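Local coordinates for protein flavocytochrome C3 fumarate reductase (Shewanella frigidimarina, PDB 1QO8) that reduces fumarate to succinate in vitro with one FAD and four covalently bound c-type hemes per subunit, and may take part in electron transport to iron(III), at residues A208-D213 and G552-D557; G171-T176 and W217-G222. All coordinates share one frame; numbering follows the deposited sequence.

Interaction 1: A208-D213 and G552-D557; sequences AEQSAD and GRIAGD
With CG anti to the carbonyl carbon (chi1 -82°) and the chain extended beyond it, Gln210 holds its amide out toward the helix 543-563, where Ile554 reaches back with CG1 likewise anti to its carbonyl carbon (chi1 -70°). The two side chains cross at about a right angle, and the amide nitrogen NE2 of Gln210 lies 3.3 Å from the terminal methyl CD1 of Ile554. With no acceptor in that methyl, this is van der Waals contact. It is the nearest approach between the segments 208-213 and 552-557, whose closest alpha carbons, those of Gln210 and Ile554, are still 10.0 Å apart.

The second touching pair is Arg553 and Asp213. The arginine chain bends at chi3 (74°), and its NH1 comes obliquely up to the backbone carbonyl of Asp213, 3.6 Å from O. The Asp213 carboxylate is near but not paired: OD2 stands 4.3 Å from Arg553 NH1, beyond salt-bridge distance, so any attraction between the charges is probably modest. A water makes the polar link instead, accepting from Arg553 NH1 at 3.0 Å and donating to the backbone Gln210 O at 2.9 Å. The helix is kinked here, the amides of Ala212 and Asp213 lacking their bond to the turn before. The guanidinium also makes a cation-pi contact with Trp217, further along helix 201-220.

Only 140 Å² is buried in all, summed over both sides, and none of the four touching residues is fully buried. Arg553 also rests on Asn135 of helix 131-143, and its side chain is about 11 Å from the FAD. The arrangement is a sparse, water-bridged packing of helix 201-220 against the C-terminal helix 543-563, at the surface of the FAD-binding domain of the FAD-dependent oxidoreductase 2 family.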
ATOM      1  N   ALA A 208      -3.638 -14.836  21.769  1.00 49.59           N
ATOM      2  CA  ALA A 208      -3.480 -16.116  22.431  1.00 50.51           C
ATOM      3  C   ALA A 208      -4.011 -16.061  23.864  1.00 52.42           C
ATOM      4  O   ALA A 208      -4.798 -16.904  24.271  1.00 50.44           O
ATOM      5  CB  ALA A 208      -2.020 -16.593  22.495  1.00 45.33           C
ATOM      6  N   GLU A 209      -3.617 -15.036  24.609  1.00 53.06           N
ATOM      7  CA  GLU A 209      -3.894 -14.986  26.025  1.00 54.97           C
ATOM      8  C   GLU A 209      -5.365 -14.883  26.352  1.00 55.12           C
ATOM      9  O   GLU A 209      -5.764 -15.344  27.413  1.00 54.84           O
ATOM     10  CB  GLU A 209      -3.166 -13.791  26.653  1.00 56.39           C
ATOM     11  CG  GLU A 209      -1.693 -14.176  26.868  1.00 59.04           C
ATOM     12  CD  GLU A 209      -0.889 -12.982  27.369  1.00 59.94           C
ATOM     13  OE1 GLU A 209      -1.370 -11.841  27.355  1.00 59.12           O
ATOM     14  OE2 GLU A 209       0.266 -13.239  27.791  1.00 63.02           O
ATOM     15  N   GLN A 210      -6.172 -14.257  25.508  1.00 54.75           N
ATOM     16  CA  GLN A 210      -7.542 -13.908  25.802  1.00 51.42           C
ATOM     17  C   GLN A 210      -8.564 -14.695  24.997  1.00 49.15           C
ATOM     18  O   GLN A 210      -9.758 -14.425  25.003  1.00 48.40           O
ATOM     19  CB  GLN A 210      -7.684 -12.391  25.527  1.00 54.28           C
ATOM     20  CG  GLN A 210      -7.169 -11.629  26.748  1.00 59.90           C
ATOM     21  CD  GLN A 210      -7.006 -10.147  26.531  1.00 62.35           C
ATOM     22  OE1 GLN A 210      -5.989  -9.582  26.939  1.00 64.57           O
ATOM     23  NE2 GLN A 210      -7.985  -9.446  25.944  1.00 62.58           N
ATOM     24  N   SER A 211      -8.117 -15.638  24.223  1.00 47.82           N
ATOM     25  CA  SER A 211      -8.897 -16.471  23.330  1.00 49.43           C
ATOM     26  C   SER A 211      -9.822 -17.386  24.114  1.00 49.73           C
ATOM     27  O   SER A 211     -10.987 -17.407  23.688  1.00 47.95           O
ATOM     28  CB  SER A 211      -7.998 -17.245  22.382  1.00 48.88           C
ATOM     29  OG  SER A 211      -7.030 -18.082  22.982  1.00 49.80           O
ATOM     30  N   ALA A 212      -9.387 -18.050  25.197  1.00 48.44           N
ATOM     31  CA  ALA A 212     -10.330 -18.850  25.986  1.00 51.13           C
ATOM     32  C   ALA A 212     -11.442 -18.035  26.622  1.00 52.76           C
ATOM     33  O   ALA A 212     -12.636 -18.336  26.602  1.00 53.76           O
ATOM     34  CB  ALA A 212      -9.573 -19.555  27.156  1.00 51.36           C
ATOM     35  N   ASP A 213     -11.082 -16.897  27.214  1.00 55.16           N
ATOM     36  CA  ASP A 213     -12.011 -15.896  27.718  1.00 54.96           C
ATOM     37  C   ASP A 213     -12.988 -15.463  26.636  1.00 53.59           C
ATOM     38  O   ASP A 213     -14.149 -15.442  26.982  1.00 49.82           O
ATOM     39  CB  ASP A 213     -11.259 -14.660  28.212  1.00 59.72           C
ATOM     40  CG  ASP A 213     -11.845 -14.184  29.528  1.00 64.02           C
ATOM     41  OD1 ASP A 213     -12.679 -14.818  30.217  1.00 63.70           O
ATOM     42  OD2 ASP A 213     -11.345 -13.113  29.905  1.00 67.93           O
ATOM     43  N   GLY A 552     -12.316  -7.073  19.272  1.00 45.65           N
ATOM     44  CA  GLY A 552     -13.620  -6.401  19.245  1.00 43.62           C
ATOM     45  C   GLY A 552     -13.969  -5.997  20.671  1.00 44.81           C
ATOM     46  O   GLY A 552     -14.420  -4.848  20.874  1.00 46.12           O
ATOM     47  N   ARG A 553     -13.653  -6.858  21.655  1.00 43.96           N
ATOM     48  CA  ARG A 553     -14.060  -6.585  23.023  1.00 47.22           C
ATOM     49  C   ARG A 553     -13.059  -5.548  23.601  1.00 48.57           C
ATOM     50  O   ARG A 553     -13.452  -4.722  24.407  1.00 47.24           O
ATOM     51  CB  ARG A 553     -14.017  -7.811  23.950  1.00 47.72           C
ATOM     52  CG  ARG A 553     -14.945  -8.969  23.553  1.00 49.02           C
ATOM     53  CD  ARG A 553     -14.649 -10.235  24.343  1.00 47.03           C
ATOM     54  NE  ARG A 553     -15.154 -10.080  25.723  1.00 48.23           N
ATOM     55  CZ  ARG A 553     -14.727 -10.865  26.718  1.00 49.57           C
ATOM     56  NH1 ARG A 553     -13.824 -11.847  26.568  1.00 46.13           N
ATOM     57  NH2 ARG A 553     -15.265 -10.693  27.918  1.00 48.36           N
ATOM     58  N   ILE A 554     -11.767  -5.668  23.237  1.00 49.44           N
ATOM     59  CA  ILE A 554     -10.804  -4.650  23.679  1.00 48.65           C
ATOM     60  C   ILE A 554     -11.133  -3.285  23.086  1.00 49.89           C
ATOM     61  O   ILE A 554     -11.149  -2.290  23.865  1.00 51.45           O
ATOM     62  CB  ILE A 554      -9.366  -5.088  23.377  1.00 49.79           C
ATOM     63  CG1 ILE A 554      -8.931  -6.232  24.262  1.00 48.15           C
ATOM     64  CG2 ILE A 554      -8.410  -3.911  23.631  1.00 48.77           C
ATOM     65  CD1 ILE A 554      -7.708  -6.987  23.786  1.00 49.30           C
ATOM     66  N   ALA A 555     -11.539  -3.199  21.809  1.00 46.40           N
ATOM     67  CA  ALA A 555     -11.837  -1.932  21.179  1.00 46.94           C
ATOM     68  C   ALA A 555     -13.017  -1.212  21.832  1.00 47.99           C
ATOM     69  O   ALA A 555     -13.057  -0.001  21.979  1.00 45.73           O
ATOM     70  CB  ALA A 555     -12.241  -2.085  19.697  1.00 45.02           C
ATOM     71  N   GLY A 556     -14.077  -1.998  22.098  1.00 47.70           N
ATOM     72  CA  GLY A 556     -15.316  -1.532  22.708  1.00 48.99           C
ATOM     73  C   GLY A 556     -15.073  -1.117  24.170  1.00 49.76           C
ATOM     74  O   GLY A 556     -15.544  -0.050  24.543  1.00 50.34           O
ATOM     75  N   ASP A 557     -14.300  -1.859  24.912  1.00 51.71           N
ATOM     76  CA  ASP A 557     -13.919  -1.484  26.283  1.00 53.63           C
ATOM     77  C   ASP A 557     -13.041  -0.244  26.318  1.00 51.72           C
ATOM     78  O   ASP A 557     -13.414   0.681  27.056  1.00 50.78           O
ATOM     79  CB  ASP A 557     -13.240  -2.656  26.989  1.00 55.50           C
ATOM     80  CG  ASP A 557     -12.924  -2.399  28.451  1.00 58.38           C
ATOM     81  OD1 ASP A 557     -13.840  -2.299  29.293  1.00 59.97           O
ATOM     82  OD2 ASP A 557     -11.731  -2.266  28.769  1.00 59.56           O
TER
HETATM   83  O   HOH W   1     -11.608 -12.240  24.590  1.00 55.25           O

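Interaction 2: G171-T176 and W217-G222; sequences GTKQQT and WLESLG
Glu219 and Gln174 approach from opposite directions, between segments whose nearest CA atoms, those of Lys173 and Glu219, are 11.5 Å apart. The amide NE2 of Gln174 donates to Glu219 OE2 at 2.8 Å with an N-H...O angle of 147°. The acceptor lies close to the amide plane and is met nearly end-on to its C-O bond, although amide and carboxylate planes are turned 36° from each other. A bend at chi2 (72°) in Gln174 swings its amide round to this position, whereas Glu219 reaches across with an extended chain. A water closes a second path, donating to Glu219 OE1 at 2.8 Å and to Gln174 OE1 at 3.1 Å, so both carboxylate oxygens are engaged.

The pair joins two helix ends. Thr172 is the N-cap of helix 173-177, its OG1 accepting from Gln175 N, while helix 201-220 finishes in a Schellman motif at Gly222, whose N bonds back to Glu219 O at 2.8 Å. The positive phi of Gly222 would jam a CB against the preceding carbonyl oxygen, which explains the glycine.

Gln174 NE2 also donates to Asp226 OD1, so one amide nitrogen serves two carboxylates. Were Gln174 cut back to an alanine, Glu219 OE2 and the Asp226 carboxylate would probably lose their common donor, and the water one of its acceptors. Lys173 adds a looser contact: its CE lies 4.2 Å from Glu219 OE2, and NZ is 4.3 Å from the same oxygen, too far for a salt bridge but likely to steady the negative charge.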
ATOM      1  N   GLY A 171      -6.289 -23.271  26.061  1.00 52.86           N
ATOM      2  CA  GLY A 171      -6.658 -23.328  27.474  1.00 51.83           C
ATOM      3  C   GLY A 171      -8.150 -23.440  27.689  1.00 50.37           C
ATOM      4  O   GLY A 171      -8.649 -22.945  28.700  1.00 51.32           O
ATOM      5  N   THR A 172      -8.915 -24.044  26.797  1.00 52.12           N
ATOM      6  CA  THR A 172     -10.372 -24.059  27.069  1.00 52.92           C
ATOM      7  C   THR A 172     -10.769 -25.351  27.751  1.00 54.42           C
ATOM      8  O   THR A 172     -10.124 -26.405  27.773  1.00 53.60           O
ATOM      9  CB  THR A 172     -11.207 -23.876  25.789  1.00 53.42           C
ATOM     10  OG1 THR A 172     -10.966 -25.017  24.967  1.00 50.02           O
ATOM     11  CG2 THR A 172     -10.835 -22.588  25.065  1.00 54.29           C
ATOM     12  N   LYS A 173     -11.976 -25.316  28.296  1.00 57.13           N
ATOM     13  CA  LYS A 173     -12.531 -26.563  28.851  1.00 60.15           C
ATOM     14  C   LYS A 173     -12.800 -27.536  27.714  1.00 59.10           C
ATOM     15  O   LYS A 173     -12.769 -28.751  27.988  1.00 58.17           O
ATOM     16  CB  LYS A 173     -13.731 -26.192  29.693  1.00 64.15           C
ATOM     17  CG  LYS A 173     -14.930 -25.726  28.910  1.00 67.63           C
ATOM     18  CD  LYS A 173     -16.119 -25.549  29.834  1.00 72.09           C
ATOM     19  CE  LYS A 173     -17.383 -25.102  29.152  1.00 75.37           C
ATOM     20  NZ  LYS A 173     -18.153 -26.193  28.511  1.00 79.02           N
ATOM     21  N   GLN A 174     -13.020 -27.144  26.449  1.00 55.36           N
ATOM     22  CA  GLN A 174     -13.170 -28.161  25.396  1.00 56.89           C
ATOM     23  C   GLN A 174     -11.835 -28.896  25.143  1.00 56.66           C
ATOM     24  O   GLN A 174     -11.807 -30.090  24.815  1.00 57.80           O
ATOM     25  CB  GLN A 174     -13.718 -27.655  24.065  1.00 55.57           C
ATOM     26  CG  GLN A 174     -15.144 -27.145  24.041  1.00 55.38           C
ATOM     27  CD  GLN A 174     -15.357 -25.813  24.723  1.00 57.63           C
ATOM     28  OE1 GLN A 174     -14.467 -25.052  25.156  1.00 57.52           O
ATOM     29  NE2 GLN A 174     -16.621 -25.451  24.859  1.00 57.48           N
ATOM     30  N   GLN A 175     -10.719 -28.201  25.372  1.00 55.17           N
ATOM     31  CA  GLN A 175      -9.433 -28.849  25.204  1.00 57.42           C
ATOM     32  C   GLN A 175      -9.250 -29.807  26.386  1.00 59.31           C
ATOM     33  O   GLN A 175      -8.792 -30.905  26.089  1.00 58.47           O
ATOM     34  CB  GLN A 175      -8.274 -27.901  24.986  1.00 55.97           C
ATOM     35  CG  GLN A 175      -8.208 -27.211  23.619  1.00 53.38           C
ATOM     36  CD  GLN A 175      -6.994 -26.310  23.498  1.00 50.97           C
ATOM     37  OE1 GLN A 175      -6.703 -25.603  24.442  1.00 51.98           O
ATOM     38  NE2 GLN A 175      -6.247 -26.326  22.405  1.00 49.44           N
ATOM     39  N   THR A 176      -9.686 -29.490  27.592  1.00 62.31           N
ATOM     40  CA  THR A 176      -9.417 -30.369  28.714  1.00 67.73           C
ATOM     41  C   THR A 176     -10.355 -31.595  28.675  1.00 68.69           C
ATOM     42  O   THR A 176     -10.009 -32.636  29.196  1.00 68.77           O
ATOM     43  CB  THR A 176      -9.569 -29.806  30.139  1.00 67.98           C
ATOM     44  OG1 THR A 176     -10.969 -29.746  30.410  1.00 72.50           O
ATOM     45  CG2 THR A 176      -8.928 -28.471  30.338  1.00 67.40           C
ATOM     46  N   TRP A 217     -16.855 -15.998  26.914  1.00 51.01           N
ATOM     47  CA  TRP A 217     -17.738 -14.868  26.652  1.00 46.01           C
ATOM     48  C   TRP A 217     -18.807 -15.212  25.659  1.00 44.29           C
ATOM     49  O   TRP A 217     -19.971 -14.927  25.876  1.00 43.04           O
ATOM     50  CB  TRP A 217     -16.867 -13.687  26.217  1.00 48.27           C
ATOM     51  CG  TRP A 217     -17.579 -12.619  25.424  1.00 49.19           C
ATOM     52  CD1 TRP A 217     -17.512 -12.347  24.102  1.00 50.69           C
ATOM     53  CD2 TRP A 217     -18.523 -11.693  25.970  1.00 53.41           C
ATOM     54  NE1 TRP A 217     -18.331 -11.279  23.753  1.00 52.35           N
ATOM     55  CE2 TRP A 217     -18.952 -10.848  24.921  1.00 53.94           C
ATOM     56  CE3 TRP A 217     -19.024 -11.481  27.259  1.00 54.36           C
ATOM     57  CZ2 TRP A 217     -19.857  -9.836  25.137  1.00 52.88           C
ATOM     58  CZ3 TRP A 217     -19.918 -10.458  27.458  1.00 56.09           C
ATOM     59  CH2 TRP A 217     -20.365  -9.667  26.398  1.00 54.10           C
ATOM     60  N   LEU A 218     -18.492 -15.844  24.508  1.00 44.13           N
ATOM     61  CA  LEU A 218     -19.593 -16.180  23.579  1.00 43.38           C
ATOM     62  C   LEU A 218     -20.573 -17.200  24.170  1.00 46.39           C
ATOM     63  O   LEU A 218     -21.782 -17.142  23.872  1.00 45.12           O
ATOM     64  CB  LEU A 218     -19.015 -16.621  22.242  1.00 43.90           C
ATOM     65  CG  LEU A 218     -18.185 -15.538  21.505  1.00 42.85           C
ATOM     66  CD1 LEU A 218     -17.381 -16.131  20.361  1.00 42.19           C
ATOM     67  CD2 LEU A 218     -19.087 -14.417  21.017  1.00 42.94           C
ATOM     68  N   GLU A 219     -20.034 -18.185  24.888  1.00 46.77           N
ATOM     69  CA  GLU A 219     -20.778 -19.172  25.616  1.00 50.99           C
ATOM     70  C   GLU A 219     -21.653 -18.566  26.726  1.00 49.89           C
ATOM     71  O   GLU A 219     -22.804 -18.962  26.731  1.00 50.30           O
ATOM     72  CB  GLU A 219     -19.879 -20.198  26.368  1.00 50.53           C
ATOM     73  CG  GLU A 219     -19.318 -21.108  25.253  1.00 54.82           C
ATOM     74  CD  GLU A 219     -18.195 -21.945  25.813  1.00 55.95           C
ATOM     75  OE1 GLU A 219     -17.447 -21.406  26.662  1.00 57.50           O
ATOM     76  OE2 GLU A 219     -18.106 -23.134  25.462  1.00 57.10           O
ATOM     77  N   SER A 220     -21.164 -17.591  27.471  1.00 49.87           N
ATOM     78  CA  SER A 220     -22.085 -16.899  28.373  1.00 53.20           C
ATOM     79  C   SER A 220     -23.264 -16.306  27.617  1.00 53.51           C
ATOM     80  O   SER A 220     -24.291 -16.079  28.253  1.00 56.40           O
ATOM     81  CB  SER A 220     -21.459 -15.777  29.171  1.00 53.94           C
ATOM     82  OG  SER A 220     -20.874 -14.759  28.370  1.00 53.04           O
ATOM     83  N   LEU A 221     -23.229 -16.019  26.326  1.00 51.86           N
ATOM     84  CA  LEU A 221     -24.329 -15.395  25.633  1.00 49.27           C
ATOM     85  C   LEU A 221     -25.162 -16.501  25.036  1.00 51.12           C
ATOM     86  O   LEU A 221     -26.098 -16.062  24.392  1.00 52.04           O
ATOM     87  CB  LEU A 221     -23.818 -14.457  24.510  1.00 50.22           C
ATOM     88  CG  LEU A 221     -22.777 -13.420  24.972  1.00 52.05           C
ATOM     89  CD1 LEU A 221     -22.257 -12.483  23.856  1.00 47.50           C
ATOM     90  CD2 LEU A 221     -23.310 -12.593  26.149  1.00 50.80           C
ATOM     91  N   GLY A 222     -24.767 -17.793  25.150  1.00 50.77           N
ATOM     92  CA  GLY A 222     -25.633 -18.813  24.603  1.00 50.69           C
ATOM     93  C   GLY A 222     -25.060 -19.569  23.403  1.00 49.85           C
ATOM     94  O   GLY A 222     -25.750 -20.466  22.884  1.00 44.74           O
TER
HETATM   95  O   HOH W   2     -14.951 -22.569  26.885  1.00 61.60           O

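From the N terminus, the chain first passes 171-176, then enters helix 201-220, meeting 208-213 and then 217-222, where interaction 2 closes a short loop of 40 intervening residues, 28 of them helical. Interaction 1 closes a much longer one: 338 residues separate 208-213 from 552-557, the segment 217-222 among them. The segments alternate, so the two loops cross. Helix 201-220 is common to both, linking the start of helix 173-177 to the C-terminal helix 543-563. The contacts, centred 13 Å apart, touch directly: Arg553 on Trp217 joins them, and Ala212 CB packs 3.8 Å from Gly171 O.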